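Local coordinates for choline dehydrogenase and related flavoproteins (Aspergillus oryzae, PDB 3Q9T), which oxidises formate, as a flavoenzyme of the glucose-methanol-choline oxidoreductase family that carries 8-formyl-FAD at its catalytic site, at residues I40-P43 with E44-P47; G380-P383 with F384-L387; S467-L470 with L471-E475; L517-N520 with I521-V525. All blocks are in the same frame, centred on the assembly; numbering follows the deposited sequence.

From the N terminus, contact 1 closes a short turn in the loop that leads from strand 33-36 of the parallel FAD-binding sheet to helix 47-50. Contact 2 comes much later and folds the loop between helix 369-377 and strand 392-397; its Phe384 lies on the early part of helix 454-473. Contact 3 forms near the other end of that same helix, against strands 308-316 and 415-423. Contact 4 closes a turn in the loop from strand 506-507 to strand 538-540. The four follow one another in series, none nested or crossing. Contacts 1 and 2 lie on opposite sides of the chain's centre, their nearest atoms about 35 Å apart.

Contact 1: I40-P43 with E44-P47; sequences IGNP and EDIP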
loop_
_atom_site.group_PDB
_atom_site.type_symbol
_atom_site.label_atom_id
_atom_site.label_comp_id
_atom_site.label_asym_id
_atom_site.label_seq_id
_atom_site.Cartn_x
_atom_site.Cartn_y
_atom_site.Cartn_z
ATOM N N ILE A 40 3.875 -16.254 24.406
ATOM C CA ILE A 40 3.689 -16.608 25.813
ATOM C C ILE A 40 3.132 -18.019 25.968
ATOM O O ILE A 40 2.570 -18.594 25.025
ATOM C CB ILE A 40 2.697 -15.666 26.534
ATOM C CG1 ILE A 40 1.378 -15.595 25.768
ATOM C CG2 ILE A 40 3.265 -14.264 26.708
ATOM C CD1 ILE A 40 0.172 -15.468 26.699
ATOM N N GLY A 41 3.269 -18.561 27.173
ATOM C CA GLY A 41 2.905 -19.937 27.431
ATOM C C GLY A 41 1.587 -20.073 28.155
ATOM O O GLY A 41 1.062 -21.177 28.264
ATOM N N ASN A 42 1.057 -18.954 28.652
ATOM C CA ASN A 42 -0.149 -18.961 29.478
ATOM C C ASN A 42 -1.316 -18.148 28.894
ATOM O O ASN A 42 -1.820 -17.232 29.550
ATOM C CB ASN A 42 0.179 -18.408 30.867
ATOM C CG ASN A 42 0.696 -16.973 30.807
ATOM O OD1 ASN A 42 1.315 -16.581 29.822
ATOM N ND2 ASN A 42 0.437 -16.187 31.855
ATOM N N PRO A 43 -1.743 -18.469 27.664
ATOM C CA PRO A 43 -2.867 -17.732 27.052
ATOM C C PRO A 43 -4.142 -17.772 27.880
ATOM O O PRO A 43 -4.859 -16.774 27.895
ATOM C CB PRO A 43 -3.103 -18.471 25.726
ATOM C CG PRO A 43 -2.449 -19.812 25.899
ATOM C CD PRO A 43 -1.240 -19.531 26.775
ATOM N N GLU A 44 -4.428 -18.895 28.545
ATOM C CA GLU A 44 -5.657 -19.000 29.326
ATOM C C GLU A 44 -5.711 -17.961 30.439
ATOM O O GLU A 44 -6.773 -17.683 30.967
ATOM C CB GLU A 44 -5.857 -20.415 29.892
ATOM C CG GLU A 44 -6.115 -21.475 28.832
ATOM C CD GLU A 44 -6.268 -22.869 29.416
ATOM O OE1 GLU A 44 -7.323 -23.167 30.014
ATOM O OE2 GLU A 44 -5.325 -23.672 29.277
ATOM N N ASP A 45 -4.567 -17.364 30.770
ATOM C CA ASP A 45 -4.525 -16.303 31.780
ATOM C C ASP A 45 -4.794 -14.895 31.219
ATOM O O ASP A 45 -4.781 -13.919 31.973
ATOM C CB ASP A 45 -3.164 -16.275 32.472
ATOM C CG ASP A 45 -2.929 -17.475 33.358
ATOM O OD1 ASP A 45 -3.907 -18.187 33.701
ATOM O OD2 ASP A 45 -1.751 -17.686 33.722
ATOM N N ILE A 46 -4.997 -14.782 29.905
ATOM C CA ILE A 46 -5.173 -13.470 29.272
ATOM C C ILE A 46 -6.634 -13.227 28.867
ATOM O O ILE A 46 -7.131 -13.850 27.942
ATOM C CB ILE A 46 -4.277 -13.315 28.019
ATOM C CG1 ILE A 46 -2.838 -13.750 28.320
ATOM C CG2 ILE A 46 -4.293 -11.870 27.530
ATOM C CD1 ILE A 46 -2.111 -12.848 29.301
ATOM N N PRO A 47 -7.331 -12.328 29.577
ATOM C CA PRO A 47 -8.744 -12.049 29.286
ATOM C C PRO A 47 -9.029 -11.792 27.803
ATOM O O PRO A 47 -9.950 -12.390 27.265
ATOM C CB PRO A 47 -9.028 -10.788 30.111
ATOM C CG PRO A 47 -8.074 -10.883 31.268
ATOM C CD PRO A 47 -6.827 -11.547 30.720
#
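Two overlapping type I turns carry the backbone through a short 3-10 segment, with Asp45 N bonded to Asn42 O at 3.0 Å and Ile46 N bonded to Pro43 O at 2.8 Å. In each bond the amide comes from well above the plane of the carbonyl it meets. The side chains of Asn42 and Asp45 add a second link over the first turn. With chi1 at 60°, the Asn42 side chain stands between its own N and carbonyl carbon, and its ND2 donates to Asp45 OD2 at 3.2 Å. Asp45 OD2 lies close to the plane of the Asn42 amide and is met on its anti side, 17° out of the carboxylate plane, while the two flat groups are turned almost perpendicular to each other. Backbone and side chain thus join the same two residues twice. Ile40 and Ile46 meet tip to tip, Ile40 CD1 lying 3.8 Å from Ile46 CG1, and that same CG1 also packs against Pro43 O at 3.7 Å. The Pro43 ring rests on Phe212, and Glu44 beside it touches the same phenylalanine. Ile46 occupies the N-cap position of helix 47-50, so the turn feeds directly into that helix. At the other end, Ile40 shares a backbone hydrogen bond with Leu90, and its side chain lies about 7 Å from that of the FAD-binding Glu37, which follows strand 33-36 of the parallel sheet.

Contact 2: G380-P383 with F384-L387; sequences GKDP and FSPL
Asp382 OD1 is gripped by several groups at once: Ser385 N donates to it at 2.8 Å, Arg360 forms a salt bridge with it, and His391 NE2 adds another hydrogen bond. The Ser385 amide approaches from above the carboxylate plane, 60° out of it. Asp382 OD2 takes a weak bond from Phe384 N at 3.3 Å, an Asx turn, and a hydrogen bond with Tyr371 OH. With CG trans to its own N (chi1 172°), the carboxylate folds back over the chain that follows it, and partners on both oxygens fix its rotation. Arg360, which also binds Ser385 O, probably offsets part of the buried charge. The Phe384 and Asp382 side chains cross at about a right angle, with ring and carboxylate planes 53° apart and Phe384 CD2 3.4 Å from Asp382 OD2. Pro386 CB packs against Asp382 O at 3.2 Å. Ser385 OG is bonded to Pro390 O, further along the loop. The turn links three elements: Pro383 leans on Tyr371 and Lys375 of helix 369-377, Phe384 packs on Leu455, Asp456 and Ala459 of helix 454-473, and the chain runs on into strand 392-397.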
loop_
_atom_site.group_PDB
_atom_site.type_symbol
_atom_site.label_atom_id
_atom_site.label_comp_id
_atom_site.label_asym_id
_atom_site.label_seq_id
_atom_site.Cartn_x
_atom_site.Cartn_y
_atom_site.Cartn_z
ATOM N N GLY A 380 -17.703 -24.761 -20.901
ATOM C CA GLY A 380 -19.037 -24.687 -20.323
ATOM C C GLY A 380 -19.111 -24.945 -18.830
ATOM O O GLY A 380 -20.188 -24.863 -18.236
ATOM N N LYS A 381 -17.969 -25.256 -18.223
ATOM C CA LYS A 381 -17.873 -25.430 -16.778
ATOM C C LYS A 381 -17.544 -24.107 -16.074
ATOM O O LYS A 381 -16.641 -23.384 -16.483
ATOM C CB LYS A 381 -16.789 -26.462 -16.440
ATOM C CG LYS A 381 -17.018 -27.861 -17.015
ATOM C CD LYS A 381 -18.111 -28.608 -16.248
ATOM C CE LYS A 381 -18.441 -29.966 -16.886
ATOM N NZ LYS A 381 -19.680 -30.593 -16.319
ATOM N N ASP A 382 -18.276 -23.804 -15.008
ATOM C CA ASP A 382 -17.995 -22.650 -14.165
ATOM C C ASP A 382 -16.543 -22.655 -13.715
ATOM O O ASP A 382 -16.096 -23.611 -13.084
ATOM C CB ASP A 382 -18.907 -22.684 -12.931
ATOM C CG ASP A 382 -18.551 -21.627 -11.913
ATOM O OD1 ASP A 382 -18.635 -21.925 -10.701
ATOM O OD2 ASP A 382 -18.191 -20.495 -12.321
ATOM N N PRO A 383 -15.797 -21.583 -14.035
ATOM C CA PRO A 383 -14.386 -21.494 -13.630
ATOM C C PRO A 383 -14.172 -21.585 -12.128
ATOM O O PRO A 383 -13.214 -22.218 -11.708
ATOM C CB PRO A 383 -13.950 -20.108 -14.143
ATOM C CG PRO A 383 -14.881 -19.819 -15.296
ATOM C CD PRO A 383 -16.196 -20.481 -14.934
ATOM N N PHE A 384 -15.035 -20.957 -11.334
ATOM C CA PHE A 384 -14.816 -20.890 -9.888
ATOM C C PHE A 384 -15.103 -22.197 -9.150
ATOM O O PHE A 384 -14.235 -22.741 -8.443
ATOM C CB PHE A 384 -15.641 -19.751 -9.263
ATOM C CG PHE A 384 -15.457 -18.428 -9.948
ATOM C CD1 PHE A 384 -14.335 -17.650 -9.696
ATOM C CD2 PHE A 384 -16.406 -17.962 -10.840
ATOM C CE1 PHE A 384 -14.160 -16.436 -10.334
ATOM C CE2 PHE A 384 -16.237 -16.752 -11.478
ATOM C CZ PHE A 384 -15.113 -15.983 -11.225
ATOM N N SER A 385 -16.323 -22.689 -9.309
ATOM C CA SER A 385 -16.790 -23.850 -8.552
ATOM C C SER A 385 -17.464 -24.853 -9.487
ATOM O O SER A 385 -18.680 -25.028 -9.433
ATOM C CB SER A 385 -17.795 -23.403 -7.492
ATOM O OG SER A 385 -17.205 -22.548 -6.534
ATOM N N PRO A 386 -16.675 -25.518 -10.349
ATOM C CA PRO A 386 -17.264 -26.372 -11.387
ATOM C C PRO A 386 -17.903 -27.641 -10.823
ATOM O O PRO A 386 -18.432 -28.444 -11.583
ATOM C CB PRO A 386 -16.060 -26.751 -12.250
ATOM C CG PRO A 386 -14.887 -26.701 -11.300
ATOM C CD PRO A 386 -15.198 -25.570 -10.347
ATOM N N LEU A 387 -17.849 -27.816 -9.511
ATOM C CA LEU A 387 -18.284 -29.062 -8.882
ATOM C C LEU A 387 -19.371 -28.777 -7.853
ATOM O O LEU A 387 -19.569 -29.547 -6.914
ATOM C CB LEU A 387 -17.095 -29.747 -8.199
ATOM C CG LEU A 387 -16.354 -30.918 -8.846
ATOM C CD1 LEU A 387 -16.404 -30.896 -10.363
ATOM C CD2 LEU A 387 -14.914 -30.954 -8.352
#

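Contact 3: S467-L470 with L471-E475; sequences SYDL and LFKGE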
loop_
_atom_site.group_PDB
_atom_site.type_symbol
_atom_site.label_atom_id
_atom_site.label_comp_id
_atom_site.label_asym_id
_atom_site.label_seq_id
_atom_site.Cartn_x
_atom_site.Cartn_y
_atom_site.Cartn_z
ATOM N N SER A 467 -25.133 -9.464 -2.063
ATOM C CA SER A 467 -25.317 -9.099 -0.659
ATOM C C SER A 467 -26.179 -7.852 -0.491
ATOM O O SER A 467 -26.991 -7.780 0.438
ATOM C CB SER A 467 -23.981 -8.903 0.071
ATOM O OG SER A 467 -23.180 -10.058 -0.011
ATOM N N TYR A 468 -25.975 -6.873 -1.374
ATOM C CA TYR A 468 -26.749 -5.630 -1.376
ATOM C C TYR A 468 -28.230 -5.872 -1.699
ATOM O O TYR A 468 -29.120 -5.375 -0.998
ATOM C CB TYR A 468 -26.121 -4.608 -2.341
ATOM C CG TYR A 468 -25.231 -3.624 -1.625
ATOM C CD1 TYR A 468 -25.616 -2.292 -1.462
ATOM C CD2 TYR A 468 -24.031 -4.036 -1.057
ATOM C CE1 TYR A 468 -24.809 -1.386 -0.781
ATOM C CE2 TYR A 468 -23.210 -3.137 -0.375
ATOM C CZ TYR A 468 -23.606 -1.817 -0.238
ATOM O OH TYR A 468 -22.802 -0.932 0.436
ATOM N N ASP A 469 -28.485 -6.655 -2.743
ATOM C CA ASP A 469 -29.850 -7.086 -3.065
ATOM C C ASP A 469 -30.537 -7.700 -1.858
ATOM O O ASP A 469 -31.673 -7.365 -1.534
ATOM C CB ASP A 469 -29.832 -8.115 -4.192
ATOM C CG ASP A 469 -29.464 -7.509 -5.513
ATOM O OD1 ASP A 469 -29.469 -6.269 -5.604
ATOM O OD2 ASP A 469 -29.175 -8.266 -6.458
ATOM N N LEU A 470 -29.828 -8.601 -1.195
ATOM C CA LEU A 470 -30.372 -9.354 -0.071
ATOM C C LEU A 470 -30.790 -8.409 1.047
ATOM O O LEU A 470 -31.843 -8.559 1.660
ATOM C CB LEU A 470 -29.288 -10.315 0.422
ATOM C CG LEU A 470 -29.398 -11.401 1.498
ATOM C CD1 LEU A 470 -28.521 -11.046 2.680
ATOM C CD2 LEU A 470 -30.826 -11.774 1.916
ATOM N N LEU A 471 -29.957 -7.413 1.297
ATOM C CA LEU A 471 -30.101 -6.626 2.498
ATOM C C LEU A 471 -30.944 -5.382 2.243
ATOM O O LEU A 471 -31.660 -4.928 3.142
ATOM C CB LEU A 471 -28.725 -6.262 3.069
ATOM C CG LEU A 471 -27.853 -7.417 3.592
ATOM C CD1 LEU A 471 -26.408 -6.956 3.816
ATOM C CD2 LEU A 471 -28.410 -8.039 4.875
ATOM N N PHE A 472 -30.862 -4.842 1.027
ATOM C CA PHE A 472 -31.643 -3.655 0.647
ATOM C C PHE A 472 -33.005 -3.977 0.047
ATOM O O PHE A 472 -33.856 -3.104 -0.058
ATOM C CB PHE A 472 -30.865 -2.747 -0.321
ATOM C CG PHE A 472 -29.888 -1.842 0.365
ATOM C CD1 PHE A 472 -30.227 -0.535 0.665
ATOM C CD2 PHE A 472 -28.638 -2.306 0.737
ATOM C CE1 PHE A 472 -29.332 0.290 1.308
ATOM C CE2 PHE A 472 -27.744 -1.483 1.379
ATOM C CZ PHE A 472 -28.094 -0.184 1.664
ATOM N N LYS A 473 -33.208 -5.220 -0.358
ATOM C CA LYS A 473 -34.458 -5.592 -1.020
ATOM C C LYS A 473 -35.115 -6.767 -0.315
ATOM O O LYS A 473 -36.289 -7.032 -0.522
ATOM C CB LYS A 473 -34.216 -6.001 -2.477
ATOM C CG LYS A 473 -33.581 -4.954 -3.366
ATOM C CD LYS A 473 -33.402 -5.531 -4.758
ATOM C CE LYS A 473 -32.623 -4.606 -5.659
ATOM N NZ LYS A 473 -32.129 -5.330 -6.880
ATOM N N GLY A 474 -34.345 -7.497 0.493
ATOM C CA GLY A 474 -34.873 -8.687 1.134
ATOM C C GLY A 474 -35.972 -8.370 2.131
ATOM O O GLY A 474 -35.898 -7.376 2.855
ATOM N N GLU A 475 -36.990 -9.225 2.163
ATOM C CA GLU A 475 -38.104 -9.096 3.094
ATOM C C GLU A 475 -37.636 -8.908 4.535
ATOM O O GLU A 475 -36.741 -9.612 5.013
ATOM C CB GLU A 475 -38.991 -10.344 2.989
ATOM C CG GLU A 475 -40.242 -10.317 3.835
ATOM C CD GLU A 475 -40.963 -11.665 3.865
ATOM O OE1 GLU A 475 -40.792 -12.459 2.909
ATOM O OE2 GLU A 475 -41.694 -11.930 4.849
#
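The last turns of helix 454-473 bring Tyr468 onto Phe472 and Asp469 onto Lys473, both spaced i to i+4 and each pair running side by side in the same direction. The Tyr468 and Phe472 rings are nearly parallel, 7° apart, but slid so far that they barely overlap; their centroids are 5.2 Å apart and the closest approach is Tyr468 CD1 to Phe472 CE2 at 3.6 Å. In the backbone, Phe472 N bonds Tyr468 O at 2.7 Å, and that same oxygen also lies at the edge of the Phe472 ring. On the next residue pair, Lys473 stretches out fully extended beyond CG until NZ reaches Asp469 OD1, a salt bridge of 3.1 Å. The ammonium comes down on the carboxylate from above its plane, while the other oxygen, OD2, is held by Tyr364 OH. Tyr468 OH in turn binds Glu484. Leu470 packs on Leu173, Ala176 and Trp177 of helix 167-179, and Leu471 on Leu417 and Val419 of strand 415-423. Gly474 N makes a weak bond to Leu470 O at 3.0 Å, and Gly474 CA also contacts that oxygen through a CA-H...O approach. Between the neighbouring leucines, Leu470 CD1 lies 3.7 Å from Leu471 CD2.

Contact 4: L517-N520 with I521-V525; sequences LSKN and IDQGV
Backbone hydrogen bonds centre on Asn520 O, which accepts from both Gln523 N at 2.9 Å and Gly524 N at 3.1 Å. The Gly524 amide lies almost in line with the C=O, whereas the Gln523 amide comes from above the carbonyl plane. Bonds from side chain to backbone close the turn at two further points. Asn520 OD1 takes a weak bond from Asp522 N at 2.9 Å, an Asx turn; a chi1 of 55° swings the Asn520 amide over the residues that follow. Gln523 reaches back with an extended chain, and its OE1 receives Lys519 N at 2.9 Å in a nearly straight bond of 173°. The other end of that amide, NE2, donates to Glu114 O, so the group is held at both ends. Polar partners outside the turn include His533 NE2 and Val526 O, both bonded to Ser518 OG, and Arg298, which makes a salt bridge with Asp522. Van der Waals contact is tight where the chain doubles back: Ser518 CB lies only 3.3 Å from Gly524 CA, closer than usual for two carbons, and Ser518 OG sits 3.0 Å from that same CA. The links across this turn are mostly polar, which is consistent with hydrogen bonds setting its shape; the Gln523 amide ties it to helix 113-116.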
loop_
_atom_site.group_PDB
_atom_site.type_symbol
_atom_site.label_atom_id
_atom_site.label_comp_id
_atom_site.label_asym_id
_atom_site.label_seq_id
_atom_site.Cartn_x
_atom_site.Cartn_y
_atom_site.Cartn_z
ATOM N N LEU A 517 1.090 -30.664 0.683
ATOM C CA LEU A 517 1.109 -32.099 0.520
ATOM C C LEU A 517 1.166 -32.423 -0.974
ATOM O O LEU A 517 0.608 -31.706 -1.820
ATOM C CB LEU A 517 -0.072 -32.757 1.236
ATOM C CG LEU A 517 -1.356 -33.043 0.471
ATOM C CD1 LEU A 517 -1.061 -34.102 -0.536
ATOM C CD2 LEU A 517 -2.418 -33.523 1.426
ATOM N N SER A 518 1.884 -33.497 -1.286
ATOM C CA SER A 518 2.138 -33.850 -2.681
ATOM C C SER A 518 2.660 -35.278 -2.830
ATOM O O SER A 518 3.047 -35.917 -1.858
ATOM C CB SER A 518 3.156 -32.872 -3.275
ATOM O OG SER A 518 4.400 -32.998 -2.604
ATOM N N LYS A 519 2.717 -35.761 -4.064
ATOM C CA LYS A 519 3.208 -37.112 -4.307
ATOM C C LYS A 519 4.723 -37.177 -4.505
ATOM O O LYS A 519 5.313 -38.233 -4.340
ATOM C CB LYS A 519 2.468 -37.753 -5.486
ATOM C CG LYS A 519 1.021 -38.112 -5.134
ATOM C CD LYS A 519 0.205 -38.449 -6.364
ATOM C CE LYS A 519 -1.123 -39.097 -5.971
ATOM N NZ LYS A 519 -2.062 -39.140 -7.131
ATOM N N ASN A 520 5.345 -36.053 -4.848
ATOM C CA ASN A 520 6.793 -36.008 -5.040
ATOM C C ASN A 520 7.257 -34.572 -5.010
ATOM O O ASN A 520 6.442 -33.655 -5.067
ATOM C CB ASN A 520 7.180 -36.609 -6.389
ATOM C CG ASN A 520 6.448 -35.952 -7.523
ATOM O OD1 ASN A 520 6.640 -34.761 -7.804
ATOM N ND2 ASN A 520 5.584 -36.713 -8.177
ATOM N N ILE A 521 8.569 -34.377 -4.978
ATOM C CA ILE A 521 9.122 -33.042 -4.760
ATOM C C ILE A 521 8.916 -32.102 -5.941
ATOM O O ILE A 521 9.097 -30.888 -5.821
ATOM C CB ILE A 521 10.616 -33.115 -4.351
ATOM C CG1 ILE A 521 11.029 -31.844 -3.595
ATOM C CG2 ILE A 521 11.510 -33.406 -5.564
ATOM C CD1 ILE A 521 12.385 -31.942 -2.947
ATOM N N ASP A 522 8.518 -32.652 -7.083
ATOM C CA ASP A 522 8.238 -31.815 -8.246
ATOM C C ASP A 522 6.830 -31.252 -8.200
ATOM O O ASP A 522 6.484 -30.349 -8.968
ATOM C CB ASP A 522 8.478 -32.577 -9.551
ATOM C CG ASP A 522 9.957 -32.707 -9.877
ATOM O OD1 ASP A 522 10.675 -31.696 -9.768
ATOM O OD2 ASP A 522 10.408 -33.819 -10.221
ATOM N N GLN A 523 6.030 -31.767 -7.277
ATOM C CA GLN A 523 4.661 -31.310 -7.140
ATOM C C GLN A 523 4.472 -30.478 -5.881
ATOM O O GLN A 523 3.673 -29.546 -5.867
ATOM C CB GLN A 523 3.700 -32.500 -7.132
ATOM C CG GLN A 523 2.234 -32.113 -7.149
ATOM C CD GLN A 523 1.321 -33.309 -6.957
ATOM O OE1 GLN A 523 1.675 -34.266 -6.264
ATOM N NE2 GLN A 523 0.143 -33.267 -7.577
ATOM N N GLY A 524 5.197 -30.811 -4.818
ATOM C CA GLY A 524 4.976 -30.154 -3.542
ATOM C C GLY A 524 6.141 -30.356 -2.599
ATOM O O GLY A 524 7.184 -30.848 -3.017
ATOM N N VAL A 525 5.989 -29.965 -1.337
ATOM C CA VAL A 525 7.112 -30.118 -0.414
ATOM C C VAL A 525 7.040 -31.290 0.581
ATOM O O VAL A 525 8.073 -31.795 1.001
ATOM C CB VAL A 525 7.557 -28.781 0.265
ATOM C CG1 VAL A 525 7.008 -27.544 -0.477
ATOM C CG2 VAL A 525 7.242 -28.778 1.715
#